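Long-range contact in formate-dependent phosphoribosylglycinamide formyltransferase (Mycobacterium tuberculosis H37Rv, PDB 6KHR), which is an enzyme of the ATP-grasp superfamily, with an ATP-grasp domain in the middle of its chain: residues 228-233 with 241-246. Numbering follows the deposited sequence.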
loop_
_atom_site.group_PDB
_atom_site.type_symbol
_atom_site.label_atom_id
_atom_site.label_comp_id
_atom_site.label_asym_id
_atom_site.label_seq_id
_atom_site.Cartn_x
_atom_site.Cartn_y
_atom_site.Cartn_z
ATOM N N MET A 228 14.369 -13.803 4.682
ATOM C CA MET A 228 13.690 -13.779 5.979
ATOM C C MET A 228 13.562 -12.328 6.409
ATOM O O MET A 228 14.573 -11.669 6.679
ATOM C CB MET A 228 14.461 -14.566 7.031
ATOM C CG MET A 228 14.697 -16.010 6.697
ATOM S SD MET A 228 13.192 -16.966 6.942
ATOM C CE MET A 228 12.832 -16.433 8.631
ATOM N N ILE A 229 12.333 -11.822 6.429
ATOM C CA ILE A 229 12.072 -10.471 6.891
ATOM C C ILE A 229 11.831 -10.549 8.377
ATOM O O ILE A 229 10.884 -11.215 8.810
ATOM C CB ILE A 229 10.855 -9.843 6.204
ATOM C CG1 ILE A 229 11.064 -9.719 4.696
ATOM C CG2 ILE A 229 10.605 -8.459 6.826
ATOM C CD1 ILE A 229 12.061 -8.694 4.323
ATOM N N VAL A 230 12.676 -9.857 9.148
ATOM C CA VAL A 230 12.559 -9.798 10.596
ATOM C C VAL A 230 12.189 -8.375 10.986
ATOM O O VAL A 230 12.759 -7.402 10.472
ATOM C CB VAL A 230 13.860 -10.240 11.283
ATOM C CG1 VAL A 230 13.660 -10.215 12.753
ATOM C CG2 VAL A 230 14.268 -11.621 10.816
ATOM N N VAL A 231 11.218 -8.261 11.885
ATOM C CA VAL A 231 10.666 -6.990 12.321
ATOM C C VAL A 231 10.910 -6.875 13.807
ATOM O O VAL A 231 10.523 -7.768 14.570
ATOM C CB VAL A 231 9.154 -6.898 12.041
ATOM C CG1 VAL A 231 8.597 -5.545 12.538
ATOM C CG2 VAL A 231 8.841 -7.168 10.567
ATOM N N CYS A 232 11.520 -5.769 14.221
ATOM C CA CYS A 232 11.751 -5.471 15.627
ATOM C C CYS A 232 11.065 -4.153 15.942
ATOM O O CYS A 232 11.430 -3.105 15.396
ATOM C CB CYS A 232 13.241 -5.404 15.920
ATOM S SG CYS A 232 14.043 -6.910 15.430
ATOM N N SER A 233 10.063 -4.202 16.811
ATOM C CA SER A 233 9.416 -2.982 17.245
ATOM C C SER A 233 9.107 -3.095 18.725
ATOM O O SER A 233 9.557 -4.013 19.416
ATOM C CB SER A 233 8.149 -2.696 16.431
ATOM O OG SER A 233 7.635 -1.421 16.775
ATOM N N ILE A 241 9.648 -9.133 18.472
ATOM C CA ILE A 241 10.439 -9.594 17.335
ATOM C C ILE A 241 9.613 -10.605 16.536
ATOM O O ILE A 241 9.339 -11.710 17.016
ATOM C CB ILE A 241 11.795 -10.178 17.745
ATOM C CG1 ILE A 241 12.507 -10.737 16.513
ATOM C CG2 ILE A 241 11.638 -11.211 18.841
ATOM C CD1 ILE A 241 14.025 -10.563 16.553
ATOM N N GLU A 242 9.217 -10.222 15.319
ATOM C CA GLU A 242 8.342 -10.998 14.459
ATOM C C GLU A 242 9.097 -11.470 13.229
ATOM O O GLU A 242 9.997 -10.786 12.733
ATOM C CB GLU A 242 7.147 -10.172 13.993
ATOM C CG GLU A 242 6.415 -9.450 15.083
ATOM C CD GLU A 242 5.239 -10.235 15.574
ATOM O OE1 GLU A 242 5.455 -11.359 16.076
ATOM O OE2 GLU A 242 4.102 -9.742 15.439
ATOM N N PHE A 243 8.691 -12.628 12.712
ATOM C CA PHE A 243 9.255 -13.180 11.492
ATOM C C PHE A 243 8.194 -13.230 10.400
ATOM O O PHE A 243 7.069 -13.674 10.623
ATOM C CB PHE A 243 9.825 -14.575 11.735
ATOM C CG PHE A 243 10.922 -14.604 12.753
ATOM C CD1 PHE A 243 10.633 -14.701 14.098
ATOM C CD2 PHE A 243 12.248 -14.528 12.358
ATOM C CE1 PHE A 243 11.647 -14.722 15.040
ATOM C CE2 PHE A 243 13.260 -14.555 13.284
ATOM C CZ PHE A 243 12.964 -14.652 14.632
ATOM N N CYS A 244 8.554 -12.789 9.214
ATOM C CA CYS A 244 7.615 -13.006 8.139
ATOM C C CYS A 244 7.723 -14.449 7.643
ATOM O O CYS A 244 8.611 -15.200 8.047
ATOM C CB CYS A 244 7.858 -11.983 7.045
ATOM S SG CYS A 244 7.380 -10.335 7.638
ATOM N N ALA A 245 6.758 -14.860 6.822
ATOM C CA ALA A 245 6.882 -16.135 6.125
ATOM C C ALA A 245 8.025 -16.044 5.120
ATOM O O ALA A 245 8.208 -14.999 4.488
ATOM C CB ALA A 245 5.578 -16.524 5.410
ATOM N N PRO A 246 8.811 -17.109 4.964
ATOM C CA PRO A 246 9.966 -17.057 4.057
ATOM C C PRO A 246 9.552 -16.563 2.684
ATOM O O PRO A 246 8.491 -16.930 2.172
ATOM C CB PRO A 246 10.444 -18.513 4.001
ATOM C CG PRO A 246 9.959 -19.113 5.256
ATOM C CD PRO A 246 8.638 -18.441 5.564
#
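Val-230 fits with its two methyls between two neighbours on the facing strand. CG1, anti to the backbone N (chi1 -178°), meets Ile-241 CD1 at 3.8 Å, while CG2 lies 3.9 Å from Phe-243 CD2, oblique to the ring. With CG1 anti to its own N, Ile-241 crosses Val-230 obliquely, and CD1 sits against both Val-230 CG1 and Cys-232 SG. Beyond the ring, Met-228 folds back through three torsions near -60°, putting CE 4.2 Å from Phe-243 CD2 and SD against Pro-246 CG. Helix 267-284 covers this face, with Ala-277 and Val-281 on Val-230. The segments lie on the two arms of a beta hairpin, strands 224-235 and 238-252, in the large antiparallel sheet; both lie within the ATP-grasp region, and the regular pairing runs through 241-243. Val-231 and Glu-242 form a hydrogen-bonded pair, N to O at 2.9 Å both ways and in the carbonyl planes. Cys-244 N then gives a nearly straight bond (170°) to Ile-229 O, almost along the C=O axis. On the other face, Cys-244 CB and SG nestle beside Ile-229, CB to CB 3.8 Å, and Leu-328 of helix 325-334 packs on both Cys-244 and Val-231.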